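Local structure of C-type lectin domain family 4, member b1 (Mus musculus, 6LFJ) at residues 90-95 with 110-115; 102-107 with 114-119. The protein acts as a C-type lectin receptor of innate immunity, binding mannose through a calcium ion, and may help regulate dendritic cell responses. All blocks are in the same frame, centred on the assembly; numbering follows the deposited sequence. Where two conformers were deposited one is given.

Interaction 1: 90-95 with 110-115; sequences FWHNGE and RNIGWG. With CA (calcium ion), chain C; MAN (alpha-D-mannopyranose), chain G.
With chi1 at -85°, the H92 ring swings away from its own carbonyl, and chi2 of -55° lays the imidazole flat on G115. G115 CA sits over the middle of one ring face. It is 3.4 Å from the H92 ring centroid and 15° off the ring normal, a CH-pi contact. G115 has no side chain, and the ring rests directly on the strand backbone. At the ring edge, H92 CE1 approaches G113 O in plane at 3.2 Å. H92 NE2 makes its hydrogen bond to Y107 O on the neighbouring strand, and the Y107 ring meets the imidazole edge to face. Two residues earlier in the loop, F90 O lies 3.1 Å from G115 CA. H92 to E95 form a type II beta turn, closed by E95 N donating to H92 O at 3.0 Å, with G94 at positive phi. The turn leads into the calcium site. E95 bends at chi2, and E95 OE1 binds calcium at 2.5 Å. The mannose ligates the same ion through MAN O3 and O4, and E95 OE2 lies only 2.5 Å from MAN O4. This calcium-bridged sugar is the hallmark of the C-type lectin carbohydrate site. No direct hydrogen bond joins the two segments. The ring contact holds H92, the first residue of the turn, against strand 113-119, and so probably helps place E95 at the calcium.

Interaction 2: 102-107 with 114-119; sequences KCVTVY and WGWNDI. With CA (calcium ion), chain C; MAN (alpha-D-mannopyranose), chain G.
N117 O is approached by two groups of the opposite strand. T105 N donates to N117 O at 2.9 Å in a nearly straight bond of 172°, and V104 CA adds a CA-H...O contact. This bond belongs to an antiparallel ladder along both segments. Its shortest bond is I119 N to C103 O at 2.7 Å, and Y107 with G115 forms another hydrogen-bonded pair. These strands, 103-109 and 113-119, form the antiparallel hairpin that carries the WND motif of C-type lectins, here W116, N117 and D118. N117 and D118 both bind the calcium. D118 grips it twice, through D118 O at 2.4 Å and D118 OD1 at 2.3 Å. D118 CG stands between backbone N and carbonyl carbon (chi1 60°), which turns the carboxylate back to the ion on the side of its own carbonyl. R74 makes a salt bridge to D118 OD2 and probably steadies that ligand. W116 faces inward with the valines: V104 CG1 meets W116 CB at 3.7 Å, and V106 CG2 lies at the indole edge. On the other face, Y107 turns its ring edge to N117, with Y107 CE1 3.8 Å from N117 CB. At the start of strand 103-109, C103 is tied to C121 by a disulfide.

How the interactions relate
Interaction 2 is a buried contact within the sheet, while interaction 1 lies further out and is only partly buried. They share W114 and G115, so strand 113-119 serves both. Strand 103-109 pairs along one edge of strand 113-119, and loop 90-95 lies along the other, where backbone bonds link F90 and H92 to W116. Interaction 2 is a main-chain ladder that carries both apolar packing and metal ligands. Interaction 1 is mainly ring-on-backbone packing, with its metal ligand set beyond the turn. Both reach one calcium ion: 90-95 supplies E95, 114-119 supplies N117 and D118, and S97 and E101 complete the protein ligands.

Interaction 1: 90-95 with 110-115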
loop_
_atom_site.group_PDB
_atom_site.type_symbol
_atom_site.label_atom_id
_atom_site.label_comp_id
_atom_site.label_asym_id
_atom_site.label_seq_id
_atom_site.Cartn_x
_atom_site.Cartn_y
_atom_site.Cartn_z
ATOM N N PHE A 90 -0.295 14.173 5.802
ATOM C CA PHE A 90 0.607 15.347 5.712
ATOM C C PHE A 90 -0.193 16.574 5.287
ATOM O O PHE A 90 0.325 17.405 4.544
ATOM C CB PHE A 90 1.758 14.991 4.772
ATOM C CG PHE A 90 2.509 13.794 5.280
ATOM C CD1 PHE A 90 3.354 13.914 6.372
ATOM C CD2 PHE A 90 2.271 12.532 4.757
ATOM C CE1 PHE A 90 3.996 12.797 6.894
ATOM C CE2 PHE A 90 2.918 11.423 5.275
ATOM C CZ PHE A 90 3.780 11.559 6.340
ATOM N N TRP A 91 -1.427 16.671 5.770
ATOM C CA TRP A 91 -2.332 17.807 5.482
ATOM C C TRP A 91 -1.673 19.090 5.989
ATOM O O TRP A 91 -1.203 19.079 7.114
ATOM C CB TRP A 91 -3.694 17.591 6.149
ATOM C CG TRP A 91 -4.484 16.435 5.612
ATOM C CD1 TRP A 91 -4.744 15.260 6.245
ATOM C CD2 TRP A 91 -5.144 16.352 4.341
ATOM N NE1 TRP A 91 -5.501 14.440 5.450
ATOM C CE2 TRP A 91 -5.766 15.087 4.277
ATOM C CE3 TRP A 91 -5.265 17.213 3.250
ATOM C CZ2 TRP A 91 -6.517 14.680 3.178
ATOM C CZ3 TRP A 91 -5.993 16.807 2.154
ATOM C CH2 TRP A 91 -6.610 15.555 2.123
ATOM N N HIS A 92 -1.684 20.162 5.208
ATOM C CA HIS A 92 -1.349 21.518 5.710
ATOM C C HIS A 92 -2.303 21.899 6.853
ATOM O O HIS A 92 -3.426 21.369 6.941
ATOM C CB HIS A 92 -1.383 22.568 4.588
ATOM C CG HIS A 92 -0.122 22.676 3.805
ATOM N ND1 HIS A 92 1.106 22.906 4.403
ATOM C CD2 HIS A 92 0.101 22.604 2.472
ATOM C CE1 HIS A 92 2.034 22.957 3.462
ATOM N NE2 HIS A 92 1.443 22.779 2.269
ATOM N N ASN A 93 -1.873 22.813 7.707
ATOM C CA ASN A 93 -2.736 23.361 8.782
ATOM C C ASN A 93 -4.000 23.939 8.114
ATOM O O ASN A 93 -3.872 24.637 7.076
ATOM C CB ASN A 93 -1.943 24.332 9.661
ATOM C CG ASN A 93 -0.869 23.649 10.487
ATOM O OD1 ASN A 93 -1.002 22.489 10.874
ATOM N ND2 ASN A 93 0.204 24.363 10.773
ATOM N N GLY A 94 -5.175 23.608 8.654
ATOM C CA GLY A 94 -6.470 24.088 8.126
ATOM C C GLY A 94 -6.958 23.258 6.948
ATOM O O GLY A 94 -7.983 23.627 6.352
ATOM N N GLU A 95 -6.248 22.188 6.587
ATOM C CA GLU A 95 -6.682 21.264 5.504
ATOM C C GLU A 95 -6.976 19.898 6.116
ATOM O O GLU A 95 -6.397 19.528 7.132
ATOM C CB GLU A 95 -5.632 21.151 4.396
ATOM C CG GLU A 95 -5.205 22.492 3.818
ATOM C CD GLU A 95 -6.292 23.329 3.163
ATOM O OE1 GLU A 95 -7.325 22.772 2.786
ATOM O OE2 GLU A 95 -6.079 24.547 2.998
ATOM N N ARG A 110 5.638 28.752 2.228
ATOM C CA ARG A 110 6.938 29.363 2.607
ATOM C C ARG A 110 7.026 29.383 4.139
ATOM O O ARG A 110 5.990 29.608 4.797
ATOM C CB ARG A 110 7.133 30.725 1.937
ATOM C CG ARG A 110 6.456 31.895 2.627
ATOM C CD ARG A 110 6.961 33.206 2.049
ATOM N NE ARG A 110 6.331 34.356 2.682
ATOM C CZ ARG A 110 5.086 34.773 2.454
ATOM N NH1 ARG A 110 4.301 34.136 1.597
ATOM N NH2 ARG A 110 4.625 35.835 3.094
ATOM N N ASN A 111 8.208 29.063 4.671
ATOM C CA ASN A 111 8.521 29.032 6.124
ATOM C C ASN A 111 7.771 27.901 6.825
ATOM O O ASN A 111 7.746 27.913 8.061
ATOM C CB ASN A 111 8.184 30.356 6.811
ATOM C CG ASN A 111 9.065 31.462 6.300
ATOM O OD1 ASN A 111 8.602 32.328 5.562
ATOM N ND2 ASN A 111 10.340 31.405 6.654
ATOM N N ILE A 112 7.193 26.961 6.081
ATOM C CA ILE A 112 6.445 25.822 6.678
ATOM C C ILE A 112 6.992 24.536 6.076
ATOM O O ILE A 112 7.470 23.680 6.829
ATOM C CB ILE A 112 4.931 25.950 6.429
ATOM C CG1 ILE A 112 4.341 27.238 7.023
ATOM C CG2 ILE A 112 4.218 24.696 6.918
ATOM C CD1 ILE A 112 4.240 27.258 8.532
ATOM N N GLY A 113 6.889 24.409 4.757
ATOM C CA GLY A 113 7.286 23.194 4.027
ATOM C C GLY A 113 6.136 22.626 3.232
ATOM O O GLY A 113 5.144 23.341 2.993
ATOM N N TRP A 114 6.295 21.379 2.807
ATOM C CA TRP A 114 5.333 20.681 1.936
ATOM C C TRP A 114 4.172 20.140 2.769
ATOM O O TRP A 114 4.346 19.822 3.942
ATOM C CB TRP A 114 6.029 19.580 1.160
ATOM C CG TRP A 114 7.028 20.061 0.166
ATOM C CD1 TRP A 114 8.376 20.179 0.349
ATOM C CD2 TRP A 114 6.768 20.400 -1.203
ATOM N NE1 TRP A 114 8.969 20.595 -0.810
ATOM C CE2 TRP A 114 8.008 20.740 -1.779
ATOM C CE3 TRP A 114 5.608 20.473 -1.990
ATOM C CZ2 TRP A 114 8.123 21.132 -3.109
ATOM C CZ3 TRP A 114 5.720 20.855 -3.308
ATOM C CH2 TRP A 114 6.964 21.182 -3.855
ATOM N N GLY A 115 3.008 20.067 2.156
ATOM C CA GLY A 115 1.798 19.552 2.799
ATOM C C GLY A 115 0.688 19.409 1.784
ATOM O O GLY A 115 0.839 19.943 0.647
HETATM CA CA CA C . -8.555 23.017 0.626
HETATM C C1 MAN G . -7.580 28.223 -1.636
HETATM C C2 MAN G . -7.801 26.761 -2.079
HETATM C C3 MAN G . -8.255 25.915 -0.881
HETATM C C4 MAN G . -7.294 26.053 0.251
HETATM C C5 MAN G . -7.092 27.521 0.609
HETATM C C6 MAN G . -5.872 27.665 1.528
HETATM O O2 MAN G . -6.616 26.223 -2.629
HETATM O O3 MAN G . -8.339 24.584 -1.269
HETATM O O4 MAN G . -7.829 25.406 1.388
HETATM O O5 MAN G . -6.690 28.291 -0.520
HETATM O O6 MAN G . -5.898 28.954 2.124
#

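Interaction 2: 102-107 with 114-119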
loop_
_atom_site.group_PDB
_atom_site.type_symbol
_atom_site.label_atom_id
_atom_site.label_comp_id
_atom_site.label_asym_id
_atom_site.label_seq_id
_atom_site.Cartn_x
_atom_site.Cartn_y
_atom_site.Cartn_z
ATOM N N LYS A 102 -12.631 17.523 -3.690
ATOM C CA LYS A 102 -12.614 16.039 -3.613
ATOM C C LYS A 102 -11.255 15.466 -4.041
ATOM O O LYS A 102 -11.078 14.246 -3.900
ATOM C CB LYS A 102 -13.749 15.456 -4.459
ATOM C CG LYS A 102 -15.160 15.862 -4.039
ATOM C CD LYS A 102 -15.527 15.366 -2.658
ATOM C CE LYS A 102 -17.007 15.408 -2.365
ATOM N NZ LYS A 102 -17.261 15.312 -0.910
ATOM N N CYS A 103 -10.334 16.290 -4.545
ATOM C CA CYS A 103 -8.986 15.841 -4.980
ATOM C C CYS A 103 -7.914 16.514 -4.119
ATOM O O CYS A 103 -8.233 17.465 -3.373
ATOM C CB CYS A 103 -8.798 16.088 -6.467
ATOM S SG CYS A 103 -9.788 14.944 -7.463
ATOM N N VAL A 104 -6.692 15.993 -4.159
ATOM C CA VAL A 104 -5.626 16.427 -3.217
ATOM C C VAL A 104 -4.380 16.789 -4.014
ATOM O O VAL A 104 -4.001 16.035 -4.931
ATOM C CB VAL A 104 -5.338 15.360 -2.155
ATOM C CG1 VAL A 104 -4.265 15.793 -1.169
ATOM C CG2 VAL A 104 -6.613 14.986 -1.424
ATOM N N THR A 105 -3.791 17.923 -3.657
ATOM C CA THR A 105 -2.488 18.378 -4.189
ATOM C C THR A 105 -1.491 18.433 -3.047
ATOM O O THR A 105 -1.939 18.496 -1.866
ATOM C CB THR A 105 -2.551 19.783 -4.783
ATOM O OG1 THR A 105 -3.122 20.640 -3.791
ATOM C CG2 THR A 105 -3.351 19.801 -6.058
ATOM N N VAL A 106 -0.209 18.369 -3.388
ATOM C CA VAL A 106 0.892 18.630 -2.439
ATOM C C VAL A 106 1.565 19.912 -2.934
ATOM O O VAL A 106 1.838 20.048 -4.159
ATOM C CB VAL A 106 1.848 17.432 -2.300
ATOM C CG1 VAL A 106 2.488 17.015 -3.613
ATOM C CG2 VAL A 106 2.906 17.694 -1.244
ATOM N N TYR A 107 1.766 20.861 -2.033
ATOM C CA TYR A 107 2.450 22.132 -2.376
ATOM C C TYR A 107 3.199 22.645 -1.149
ATOM O O TYR A 107 2.984 22.174 -0.013
ATOM C CB TYR A 107 1.455 23.134 -2.961
ATOM C CG TYR A 107 0.717 23.955 -1.936
ATOM C CD1 TYR A 107 -0.378 23.436 -1.265
ATOM C CD2 TYR A 107 1.129 25.238 -1.615
ATOM C CE1 TYR A 107 -1.068 24.179 -0.321
ATOM C CE2 TYR A 107 0.453 25.993 -0.672
ATOM C CZ TYR A 107 -0.648 25.461 -0.021
ATOM O OH TYR A 107 -1.331 26.182 0.916
ATOM N N TRP A 114 6.295 21.379 2.807
ATOM C CA TRP A 114 5.333 20.681 1.936
ATOM C C TRP A 114 4.172 20.140 2.769
ATOM O O TRP A 114 4.346 19.822 3.942
ATOM C CB TRP A 114 6.029 19.580 1.160
ATOM C CG TRP A 114 7.028 20.061 0.166
ATOM C CD1 TRP A 114 8.376 20.179 0.349
ATOM C CD2 TRP A 114 6.768 20.400 -1.203
ATOM N NE1 TRP A 114 8.969 20.595 -0.810
ATOM C CE2 TRP A 114 8.008 20.740 -1.779
ATOM C CE3 TRP A 114 5.608 20.473 -1.990
ATOM C CZ2 TRP A 114 8.123 21.132 -3.109
ATOM C CZ3 TRP A 114 5.720 20.855 -3.308
ATOM C CH2 TRP A 114 6.964 21.182 -3.855
ATOM N N GLY A 115 3.008 20.067 2.156
ATOM C CA GLY A 115 1.798 19.552 2.799
ATOM C C GLY A 115 0.688 19.409 1.784
ATOM O O GLY A 115 0.839 19.943 0.647
ATOM N N TRP A 116 -0.372 18.703 2.184
ATOM C CA TRP A 116 -1.514 18.377 1.312
ATOM C C TRP A 116 -2.604 19.427 1.457
ATOM O O TRP A 116 -2.789 19.995 2.557
ATOM C CB TRP A 116 -2.084 17.003 1.626
ATOM C CG TRP A 116 -1.123 15.861 1.574
ATOM C CD1 TRP A 116 0.142 15.798 1.067
ATOM C CD2 TRP A 116 -1.432 14.538 2.025
ATOM N NE1 TRP A 116 0.647 14.526 1.197
ATOM C CE2 TRP A 116 -0.301 13.732 1.779
ATOM C CE3 TRP A 116 -2.555 13.972 2.635
ATOM C CZ2 TRP A 116 -0.275 12.380 2.116
ATOM C CZ3 TRP A 116 -2.529 12.633 2.963
ATOM C CH2 TRP A 116 -1.397 11.855 2.720
ATOM N N ASN A 117 -3.323 19.622 0.364
ATOM C CA ASN A 117 -4.477 20.541 0.280
ATOM C C ASN A 117 -5.572 19.856 -0.542
ATOM O O ASN A 117 -5.281 19.388 -1.657
ATOM C CB ASN A 117 -4.073 21.872 -0.351
ATOM C CG ASN A 117 -5.255 22.805 -0.505
ATOM O OD1 ASN A 117 -6.157 22.777 0.334
ATOM N ND2 ASN A 117 -5.255 23.624 -1.554
ATOM N N ASP A 118 -6.793 19.811 -0.023
ATOM C CA ASP A 118 -7.955 19.386 -0.839
ATOM C C ASP A 118 -8.285 20.518 -1.812
ATOM O O ASP A 118 -8.262 21.702 -1.398
ATOM C CB ASP A 118 -9.138 18.941 0.016
ATOM C CG ASP A 118 -9.703 19.972 0.967
ATOM O OD1 ASP A 118 -8.967 20.903 1.340
ATOM O OD2 ASP A 118 -10.879 19.812 1.356
ATOM N N ILE A 119 -8.538 20.167 -3.069
ATOM C CA ILE A 119 -8.870 21.163 -4.131
ATOM C C ILE A 119 -9.873 20.553 -5.101
ATOM O O ILE A 119 -10.098 19.337 -5.062
ATOM C CB ILE A 119 -7.642 21.678 -4.908
ATOM C CG1 ILE A 119 -6.912 20.567 -5.669
ATOM C CG2 ILE A 119 -6.703 22.463 -4.007
ATOM C CD1 ILE A 119 -6.150 21.098 -6.871
HETATM CA CA CA C . -8.555 23.017 0.626
HETATM C C1 MAN G . -7.580 28.223 -1.636
HETATM C C2 MAN G . -7.801 26.761 -2.079
HETATM C C3 MAN G . -8.255 25.915 -0.881
HETATM C C4 MAN G . -7.294 26.053 0.251
HETATM C C5 MAN G . -7.092 27.521 0.609
HETATM C C6 MAN G . -5.872 27.665 1.528
HETATM O O2 MAN G . -6.616 26.223 -2.629
HETATM O O3 MAN G . -8.339 24.584 -1.269
HETATM O O4 MAN G . -7.829 25.406 1.388
HETATM O O5 MAN G . -6.690 28.291 -0.520
HETATM O O6 MAN G . -5.898 28.954 2.124
#